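Side-chain contacts in PaaX domain-containing protein, C-domain protein (Mycobacterium tuberculosis, PDB 3KFW), which is uncharacterised but probably acts as a PaaX-like transcriptional regulator that binds DNA: residues R6-S11 against Q28-F33; T179-R184 against T224-R229; A189-H194 against R216-D221. One frame throughout, in Å; residues are numbered along the deposited sequence.

Contact 1. Residues R6-S11 against Q28-F33; sequences RSVVLS and QLTADF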
loop_
_atom_site.group_PDB
_atom_site.type_symbol
_atom_site.label_atom_id
_atom_site.label_comp_id
_atom_site.label_asym_id
_atom_site.label_seq_id
_atom_site.Cartn_x
_atom_site.Cartn_y
_atom_site.Cartn_z
ATOM N N ARG A 6 33.166 15.521 24.327
ATOM C CA ARG A 6 31.855 16.011 24.693
ATOM C C ARG A 6 30.981 14.950 25.402
ATOM O O ARG A 6 30.502 15.157 26.518
ATOM C CB ARG A 6 31.150 16.592 23.451
ATOM C CG ARG A 6 29.657 16.661 23.653
ATOM C CD ARG A 6 28.886 17.512 22.689
ATOM N NE ARG A 6 27.518 17.016 22.779
ATOM C CZ ARG A 6 26.425 17.745 22.625
ATOM N NH1 ARG A 6 26.526 19.038 22.366
ATOM N NH2 ARG A 6 25.231 17.163 22.727
ATOM N N SER A 7 30.794 13.802 24.758
ATOM C CA SER A 7 29.941 12.784 25.323
ATOM C C SER A 7 30.515 12.180 26.611
ATOM O O SER A 7 29.750 11.743 27.479
ATOM C CB SER A 7 29.523 11.742 24.280
ATOM O OG SER A 7 30.371 10.626 24.305
ATOM N N VAL A 8 31.832 12.181 26.779
ATOM C CA VAL A 8 32.330 11.787 28.094
ATOM C C VAL A 8 32.215 12.829 29.195
ATOM O O VAL A 8 32.034 12.408 30.350
ATOM C CB VAL A 8 33.712 11.092 28.143
ATOM C CG1 VAL A 8 34.277 10.709 26.747
ATOM C CG2 VAL A 8 34.696 11.877 29.003
ATOM N N VAL A 9 32.298 14.151 28.894
ATOM C CA VAL A 9 31.961 15.125 29.969
ATOM C C VAL A 9 30.480 15.062 30.269
ATOM O O VAL A 9 30.100 15.208 31.415
ATOM C CB VAL A 9 32.513 16.613 29.854
ATOM C CG1 VAL A 9 33.754 16.685 28.969
ATOM C CG2 VAL A 9 31.442 17.626 29.436
ATOM N N LEU A 10 29.638 14.778 29.275
ATOM C CA LEU A 10 28.229 14.514 29.603
ATOM C C LEU A 10 28.061 13.395 30.641
ATOM O O LEU A 10 27.408 13.604 31.646
ATOM C CB LEU A 10 27.349 14.258 28.376
ATOM C CG LEU A 10 27.088 15.486 27.484
ATOM C CD1 LEU A 10 26.007 15.193 26.378
ATOM C CD2 LEU A 10 26.735 16.740 28.289
ATOM N N SER A 11 28.647 12.229 30.398
ATOM C CA SER A 11 28.554 11.112 31.341
ATOM C C SER A 11 29.158 11.432 32.688
ATOM O O SER A 11 28.620 11.063 33.698
ATOM C CB SER A 11 29.202 9.880 30.768
ATOM O OG SER A 11 28.256 9.231 29.931
ATOM N N GLN A 28 40.538 15.542 36.369
ATOM C CA GLN A 28 40.715 14.308 37.133
ATOM C C GLN A 28 39.765 13.177 36.736
ATOM O O GLN A 28 40.185 12.057 36.555
ATOM C CB GLN A 28 40.640 14.601 38.629
ATOM C CG GLN A 28 41.802 15.464 39.072
ATOM C CD GLN A 28 41.706 15.949 40.508
ATOM O OE1 GLN A 28 42.394 15.424 41.386
ATOM N NE2 GLN A 28 40.867 16.980 40.755
ATOM N N LEU A 29 38.492 13.484 36.555
ATOM C CA LEU A 29 37.499 12.462 36.227
ATOM C C LEU A 29 37.567 12.031 34.768
ATOM O O LEU A 29 37.060 10.971 34.387
ATOM C CB LEU A 29 36.105 13.002 36.523
ATOM C CG LEU A 29 35.771 13.225 38.006
ATOM C CD1 LEU A 29 34.771 14.397 38.287
ATOM C CD2 LEU A 29 35.287 11.901 38.567
ATOM N N THR A 30 38.191 12.862 33.951
ATOM C CA THR A 30 38.175 12.670 32.513
ATOM C C THR A 30 39.364 11.862 31.982
ATOM O O THR A 30 39.377 11.494 30.808
ATOM C CB THR A 30 38.123 14.051 31.815
ATOM O OG1 THR A 30 37.515 13.923 30.533
ATOM C CG2 THR A 30 39.529 14.672 31.665
ATOM N N ALA A 31 40.339 11.578 32.854
ATOM C CA ALA A 31 41.678 11.050 32.474
ATOM C C ALA A 31 41.797 9.516 32.406
ATOM O O ALA A 31 42.619 8.967 31.660
ATOM C CB ALA A 31 42.754 11.613 33.413
ATOM N N ASP A 32 41.003 8.827 33.210
ATOM C CA ASP A 32 40.934 7.370 33.175
ATOM C C ASP A 32 40.311 6.979 31.836
ATOM O O ASP A 32 40.355 5.818 31.435
ATOM C CB ASP A 32 40.060 6.864 34.319
ATOM C CG ASP A 32 40.121 7.781 35.574
ATOM O OD1 ASP A 32 39.919 9.060 35.503
ATOM O OD2 ASP A 32 40.372 7.180 36.651
ATOM N N PHE A 33 39.731 7.971 31.160
ATOM C CA PHE A 33 39.154 7.807 29.838
ATOM C C PHE A 33 40.168 8.229 28.805
ATOM O O PHE A 33 39.996 7.966 27.615
ATOM C CB PHE A 33 37.933 8.671 29.660
ATOM C CG PHE A 33 36.740 8.225 30.436
ATOM C CD1 PHE A 33 36.511 8.711 31.715
ATOM C CD2 PHE A 33 35.809 7.378 29.864
ATOM C CE1 PHE A 33 35.389 8.358 32.425
ATOM C CE2 PHE A 33 34.680 6.992 30.566
ATOM C CZ PHE A 33 34.465 7.498 31.858
#

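Contact 2. Residues T179-R184 against T224-R229; sequences TDMPGR and TAMAKR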
loop_
_atom_site.group_PDB
_atom_site.type_symbol
_atom_site.label_atom_id
_atom_site.label_comp_id
_atom_site.label_asym_id
_atom_site.label_seq_id
_atom_site.Cartn_x
_atom_site.Cartn_y
_atom_site.Cartn_z
ATOM N N THR A 179 36.210 -4.293 30.650
ATOM C CA THR A 179 37.464 -4.466 31.350
ATOM C C THR A 179 37.934 -3.181 32.059
ATOM O O THR A 179 38.686 -3.229 33.032
ATOM C CB THR A 179 38.527 -4.954 30.329
ATOM O OG1 THR A 179 39.775 -5.139 30.986
ATOM C CG2 THR A 179 38.721 -3.934 29.209
ATOM N N ASP A 180 37.504 -2.034 31.545
ATOM C CA ASP A 180 37.802 -0.771 32.171
ATOM C C ASP A 180 36.620 0.167 31.993
ATOM O O ASP A 180 35.637 -0.197 31.314
ATOM C CB ASP A 180 39.145 -0.161 31.685
ATOM C CG ASP A 180 39.292 -0.105 30.147
ATOM O OD1 ASP A 180 38.290 -0.256 29.399
ATOM O OD2 ASP A 180 40.446 0.108 29.688
HETATM N N MSE A 181 36.720 1.354 32.604
HETATM C CA MSE A 181 35.664 2.376 32.551
HETATM C C MSE A 181 35.369 2.786 31.097
HETATM O O MSE A 181 34.203 2.836 30.697
HETATM C CB MSE A 181 35.986 3.586 33.463
HETATM C CG MSE A 181 34.744 4.234 34.139
HETATM SE SE MSE A 181 33.677 3.036 35.389
HETATM C CE MSE A 181 35.056 2.810 36.799
ATOM N N PRO A 182 36.423 3.041 30.292
ATOM C CA PRO A 182 36.213 3.293 28.865
ATOM C C PRO A 182 35.407 2.195 28.125
ATOM O O PRO A 182 34.500 2.534 27.353
ATOM C CB PRO A 182 37.645 3.370 28.316
ATOM C CG PRO A 182 38.464 3.773 29.479
ATOM C CD PRO A 182 37.845 3.139 30.659
ATOM N N GLY A 183 35.730 0.909 28.355
ATOM C CA GLY A 183 34.893 -0.228 27.894
ATOM C C GLY A 183 33.445 -0.256 28.410
ATOM O O GLY A 183 32.502 -0.431 27.625
ATOM N N ARG A 184 33.258 -0.071 29.723
ATOM C CA ARG A 184 31.903 0.039 30.320
ATOM C C ARG A 184 31.117 1.221 29.714
ATOM O O ARG A 184 29.919 1.131 29.421
ATOM C CB ARG A 184 31.967 0.154 31.856
ATOM C CG ARG A 184 32.043 -1.190 32.607
ATOM C CD ARG A 184 31.980 -1.017 34.161
ATOM N NE ARG A 184 30.622 -1.084 34.785
ATOM C CZ ARG A 184 30.336 -0.734 36.065
ATOM N NH1 ARG A 184 31.280 -0.266 36.893
ATOM N NH2 ARG A 184 29.096 -0.837 36.538
ATOM N N THR A 224 25.359 5.066 38.378
ATOM C CA THR A 224 25.703 5.135 39.791
ATOM C C THR A 224 27.218 5.163 40.019
ATOM O O THR A 224 27.702 6.014 40.784
ATOM C CB THR A 224 25.040 3.978 40.604
ATOM O OG1 THR A 224 23.646 3.970 40.329
ATOM C CG2 THR A 224 25.219 4.171 42.094
ATOM N N ALA A 225 27.961 4.255 39.380
ATOM C CA ALA A 225 29.440 4.255 39.477
ATOM C C ALA A 225 30.039 5.571 38.999
ATOM O O ALA A 225 31.026 6.057 39.569
ATOM C CB ALA A 225 30.058 3.081 38.703
HETATM N N MSE A 226 29.422 6.133 37.958
HETATM C CA MSE A 226 29.792 7.431 37.384
HETATM C C MSE A 226 29.624 8.573 38.404
HETATM O O MSE A 226 30.556 9.353 38.630
HETATM C CB MSE A 226 28.948 7.688 36.116
HETATM C CG MSE A 226 29.700 8.091 34.832
HETATM SE SE MSE A 226 31.365 7.092 34.412
HETATM C CE MSE A 226 32.591 8.506 34.896
ATOM N N ALA A 227 28.449 8.645 39.029
ATOM C CA ALA A 227 28.140 9.664 40.027
ATOM C C ALA A 227 28.974 9.510 41.281
ATOM O O ALA A 227 29.341 10.508 41.903
ATOM C CB ALA A 227 26.666 9.665 40.364
ATOM N N LYS A 228 29.294 8.270 41.635
ATOM C CA LYS A 228 30.133 8.010 42.810
ATOM C C LYS A 228 31.611 8.496 42.655
ATOM O O LYS A 228 32.202 9.028 43.600
ATOM C CB LYS A 228 30.048 6.530 43.189
ATOM C CG LYS A 228 30.823 6.169 44.438
ATOM C CD LYS A 228 30.705 4.672 44.716
ATOM C CE LYS A 228 31.700 4.212 45.798
ATOM N NZ LYS A 228 31.655 2.712 45.832
ATOM N N ARG A 229 32.182 8.328 41.456
ATOM C CA ARG A 229 33.525 8.823 41.110
ATOM C C ARG A 229 33.662 10.327 41.298
ATOM O O ARG A 229 34.742 10.838 41.619
ATOM C CB ARG A 229 33.836 8.521 39.650
ATOM C CG ARG A 229 34.235 7.103 39.373
ATOM C CD ARG A 229 34.537 6.898 37.907
ATOM N NE ARG A 229 35.811 7.499 37.496
ATOM C CZ ARG A 229 35.947 8.512 36.625
ATOM N NH1 ARG A 229 34.875 9.070 36.044
ATOM N NH2 ARG A 229 37.167 8.970 36.327
#

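Contact 3. Residues A189-H194 against R216-D221; sequences AAMVRH and RAAYHD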
loop_
_atom_site.group_PDB
_atom_site.type_symbol
_atom_site.label_atom_id
_atom_site.label_comp_id
_atom_site.label_asym_id
_atom_site.label_seq_id
_atom_site.Cartn_x
_atom_site.Cartn_y
_atom_site.Cartn_z
ATOM N N ALA A 189 26.498 3.289 26.411
ATOM C CA ALA A 189 25.950 4.003 25.251
ATOM C C ALA A 189 25.268 3.010 24.278
ATOM O O ALA A 189 24.234 3.333 23.695
ATOM C CB ALA A 189 27.026 4.869 24.521
ATOM N N ALA A 190 25.783 1.799 24.118
ATOM C CA ALA A 190 25.050 0.823 23.260
ATOM C C ALA A 190 23.693 0.460 23.858
ATOM O O ALA A 190 22.692 0.292 23.122
ATOM C CB ALA A 190 25.880 -0.448 22.981
HETATM N N MSE A 191 23.662 0.326 25.187
HETATM C CA MSE A 191 22.465 -0.114 25.897
HETATM C C MSE A 191 21.401 0.948 25.874
HETATM O O MSE A 191 20.208 0.630 25.814
HETATM C CB MSE A 191 22.768 -0.444 27.357
HETATM C CG MSE A 191 23.298 -1.839 27.571
HETATM SE SE MSE A 191 23.841 -2.088 29.452
HETATM C CE MSE A 191 24.160 -3.974 29.181
ATOM N N VAL A 192 21.830 2.202 25.973
ATOM C CA VAL A 192 20.920 3.303 25.885
ATOM C C VAL A 192 20.314 3.281 24.505
ATOM O O VAL A 192 19.100 3.420 24.392
ATOM C CB VAL A 192 21.591 4.664 26.186
ATOM C CG1 VAL A 192 20.742 5.845 25.676
ATOM C CG2 VAL A 192 21.784 4.792 27.656
ATOM N N ARG A 193 21.139 3.117 23.465
ATOM C CA ARG A 193 20.622 3.055 22.066
ATOM C C ARG A 193 19.684 1.861 21.868
ATOM O O ARG A 193 18.734 1.930 21.115
ATOM C CB ARG A 193 21.752 3.044 21.014
ATOM C CG ARG A 193 22.409 4.425 20.866
ATOM C CD ARG A 193 23.462 4.453 19.752
ATOM N NE ARG A 193 24.822 4.156 20.246
ATOM C CZ ARG A 193 25.462 3.001 20.030
ATOM N NH1 ARG A 193 24.861 2.046 19.331
ATOM N NH2 ARG A 193 26.698 2.811 20.513
ATOM N N HIS A 194 19.947 0.778 22.577
ATOM C CA HIS A 194 19.081 -0.346 22.484
ATOM C C HIS A 194 17.735 -0.124 23.204
ATOM O O HIS A 194 16.679 -0.482 22.664
ATOM C CB HIS A 194 19.777 -1.604 22.976
ATOM C CG HIS A 194 19.131 -2.857 22.497
ATOM N ND1 HIS A 194 18.779 -3.048 21.178
ATOM C CD2 HIS A 194 18.765 -3.981 23.151
ATOM C CE1 HIS A 194 18.257 -4.253 21.031
ATOM N NE2 HIS A 194 18.241 -4.841 22.213
ATOM N N ARG A 216 18.185 -2.039 31.864
ATOM C CA ARG A 216 18.005 -0.893 32.764
ATOM C C ARG A 216 18.872 -0.931 34.040
ATOM O O ARG A 216 19.492 0.106 34.376
ATOM C CB ARG A 216 16.522 -0.700 33.131
ATOM C CG ARG A 216 15.746 -0.124 32.009
ATOM C CD ARG A 216 14.246 -0.133 32.212
ATOM N NE ARG A 216 13.683 0.294 30.935
ATOM C CZ ARG A 216 13.137 -0.537 30.037
ATOM N NH1 ARG A 216 13.026 -1.831 30.342
ATOM N NH2 ARG A 216 12.693 -0.065 28.854
ATOM N N ALA A 217 18.916 -2.068 34.748
ATOM C CA ALA A 217 19.779 -2.237 35.951
ATOM C C ALA A 217 21.277 -1.991 35.662
ATOM O O ALA A 217 21.969 -1.310 36.444
ATOM C CB ALA A 217 19.571 -3.598 36.627
ATOM N N ALA A 218 21.748 -2.500 34.523
ATOM C CA ALA A 218 23.136 -2.384 34.136
ATOM C C ALA A 218 23.443 -0.945 33.774
ATOM O O ALA A 218 24.529 -0.442 34.090
ATOM C CB ALA A 218 23.422 -3.279 32.970
ATOM N N TYR A 219 22.500 -0.273 33.112
ATOM C CA TYR A 219 22.690 1.143 32.813
ATOM C C TYR A 219 22.670 1.946 34.092
ATOM O O TYR A 219 23.537 2.806 34.274
ATOM C CB TYR A 219 21.665 1.709 31.813
ATOM C CG TYR A 219 21.793 3.210 31.694
ATOM C CD1 TYR A 219 20.917 4.065 32.363
ATOM C CD2 TYR A 219 22.836 3.789 30.954
ATOM C CE1 TYR A 219 21.065 5.464 32.292
ATOM C CE2 TYR A 219 22.987 5.172 30.871
ATOM C CZ TYR A 219 22.107 5.997 31.543
ATOM O OH TYR A 219 22.263 7.361 31.447
ATOM N N HIS A 220 21.704 1.674 34.979
ATOM C CA HIS A 220 21.624 2.450 36.216
ATOM C C HIS A 220 22.798 2.162 37.150
ATOM O O HIS A 220 23.208 3.050 37.895
ATOM C CB HIS A 220 20.251 2.325 36.883
ATOM C CG HIS A 220 19.148 2.935 36.075
ATOM N ND1 HIS A 220 18.175 2.182 35.444
ATOM C CD2 HIS A 220 18.896 4.226 35.749
ATOM C CE1 HIS A 220 17.358 2.986 34.788
ATOM N NE2 HIS A 220 17.776 4.231 34.953
ATOM N N ASP A 221 23.383 0.957 37.056
ATOM C CA ASP A 221 24.643 0.644 37.792
ATOM C C ASP A 221 25.843 1.446 37.289
ATOM O O ASP A 221 26.668 1.944 38.074
ATOM C CB ASP A 221 24.976 -0.853 37.777
ATOM C CG ASP A 221 24.104 -1.640 38.733
ATOM O OD1 ASP A 221 23.445 -1.001 39.573
ATOM O OD2 ASP A 221 24.040 -2.890 38.651
#

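Contact 1. Residues R6-S11 against Q28-F33
Val8 meets Phe33 and Thr30 with a single methyl, CG2, and has more surface buried here than either partner. That methyl lies over one face of the Phe33 ring, with CG2 4.4 Å from Phe33 CG, so the aromatic group is approached from above its plane. The same methyl is 3.8 Å from Thr30 OG1, a van der Waals contact of a methyl with a hydroxyl oxygen, not a hydrogen bond, in which the two side chains run at about a right angle to each other. Thr30 presents its hydroxyl rather than its methyl because OG1 stands opposite the backbone N (chi1 -154°). Helices 5-13 and 23-30, followed by helix 37-49 and the hairpin 53-56/59-62, have the order of a winged helix-turn-helix domain, consistent with the PaaX-like family; Val8 thus joins the first helix to residues 30-33. Val9 and Thr30 both touch Leu40, which brings helix 37-49 into the same core. The Phe33 ring has Leu29 O at its edge, in plane, and side chains of helices 181-195 and 212-234 pack against the phenylalanine as well.

Contact 2. Residues T179-R184 against T224-R229
The Arg184 guanidinium meets Ala225 obliquely: its NH1 is 4.0 Å from Ala225 CB, the methyl standing neither squarely over a face nor at an edge. The arginine chain leaves its helix with CG beside the backbone N and then bends at chi3 (92°), which carries the planar end across to helix 212-234. The second guanidinium, of Arg229, makes its polar contacts outside the pair of segments: NH2 binds Leu29 O and forms a salt bridge with Asp32. Towards the facing helix Arg229 comes nearest with its aliphatic part, CD lying 4.3 Å from CE of the selenomethionine Met181. A third flat group, the Asp180 carboxylate, sits at the N-cap of helix 181-195. Its OD1 accepts from Gly183 N at 3.0 Å, and the bond is fairly straight (159°). It reaches OD1 on its anti side, 31° out of the carboxylate plane.

Met181 has the largest single share of the buried surface. Besides its methyl on Arg229, its CG lies 4.4 Å from SE of Met226, another selenomethionine. Met226 CB does not point straight across, but the end of its chain comes nearer, SE making the touch. The nearest CA atoms, those of Met181 and Met226, are 9.1 Å apart, so side chains alone bridge the gap. Asp180 and Thr179 also pack on Thr39 and Arg46 of the second subunit. Within the chain, Phe33 from the loop after helix 23-30 touches Met181, Met226 and Arg229, so the start of helix 181-195 and the later part of helix 212-234 meet around a residue of the N-terminal helix-turn-helix region.

Contact 3. Residues A189-H194 against R216-D221
Met191, a selenomethionine, reaches Ala218 with the last two atoms of its side chain. Its CB points at helix 216-221 but neither CB nor CG comes within touching distance of it. CG lies opposite the carbonyl carbon (chi1 -84°), and chi2 (174°) extends the chain and brings SE to the other helix. SE is 3.7 Å from Ala218 CB and 4.3 Å from Tyr219 N, so it rests on a methyl and the adjoining backbone. The terminal CE then runs on past that methyl, 3.9 Å from Ala218 CB.

One residue further along, Val192 supplies the second half of the contact. Its CG2, the branch beside the backbone N, meets the CD2-CE2 part of the Tyr219 ring obliquely: it is 3.5 Å from CE2 and 3.6 Å from CD2 of Tyr219. The two side chains are likewise inclined to each other.

The helix axes come within 9.9 Å and their N-to-C directions differ by 138°, a strongly inclined antiparallel crossing. Met191 and Tyr219 have the nearest CA atoms, 7.0 Å apart, and the long Met191 side chain lies against the Ala218 methyl. Both Met191 and Tyr219 are buried, and the side chains that meet are apolar or aromatic.

Two further helices lie alongside. Leu172 of helix 161-177 touches Met191, Gln73 of helix 64-77 touches Val192, and Met77 at the end of that same helix lies against Tyr219. Helices 161-177 and 64-77 thus pack against the crossing of helices 181-195 and 212-234, the first on the methionine and the second on the valine and tyrosine.

Along the chain, contact 1 closes before the other two begin, while contact 3 is nested inside the loop that contact 2 closes. Contacts 2 and 3 join the same pair, helix 181-195 and helix 212-234, at centres about 12 Å apart, so the two helices are tied at two levels within the PaaX-like C-terminal domain. Contact 1 belongs to the N-terminal helix-turn-helix region, with its centre about 10 Å from that of contact 2 and about 17 Å from that of contact 3. Contacts 1 and 2 touch directly through polar bonds and packing, joining the probable DNA-binding part to the C-terminal helices.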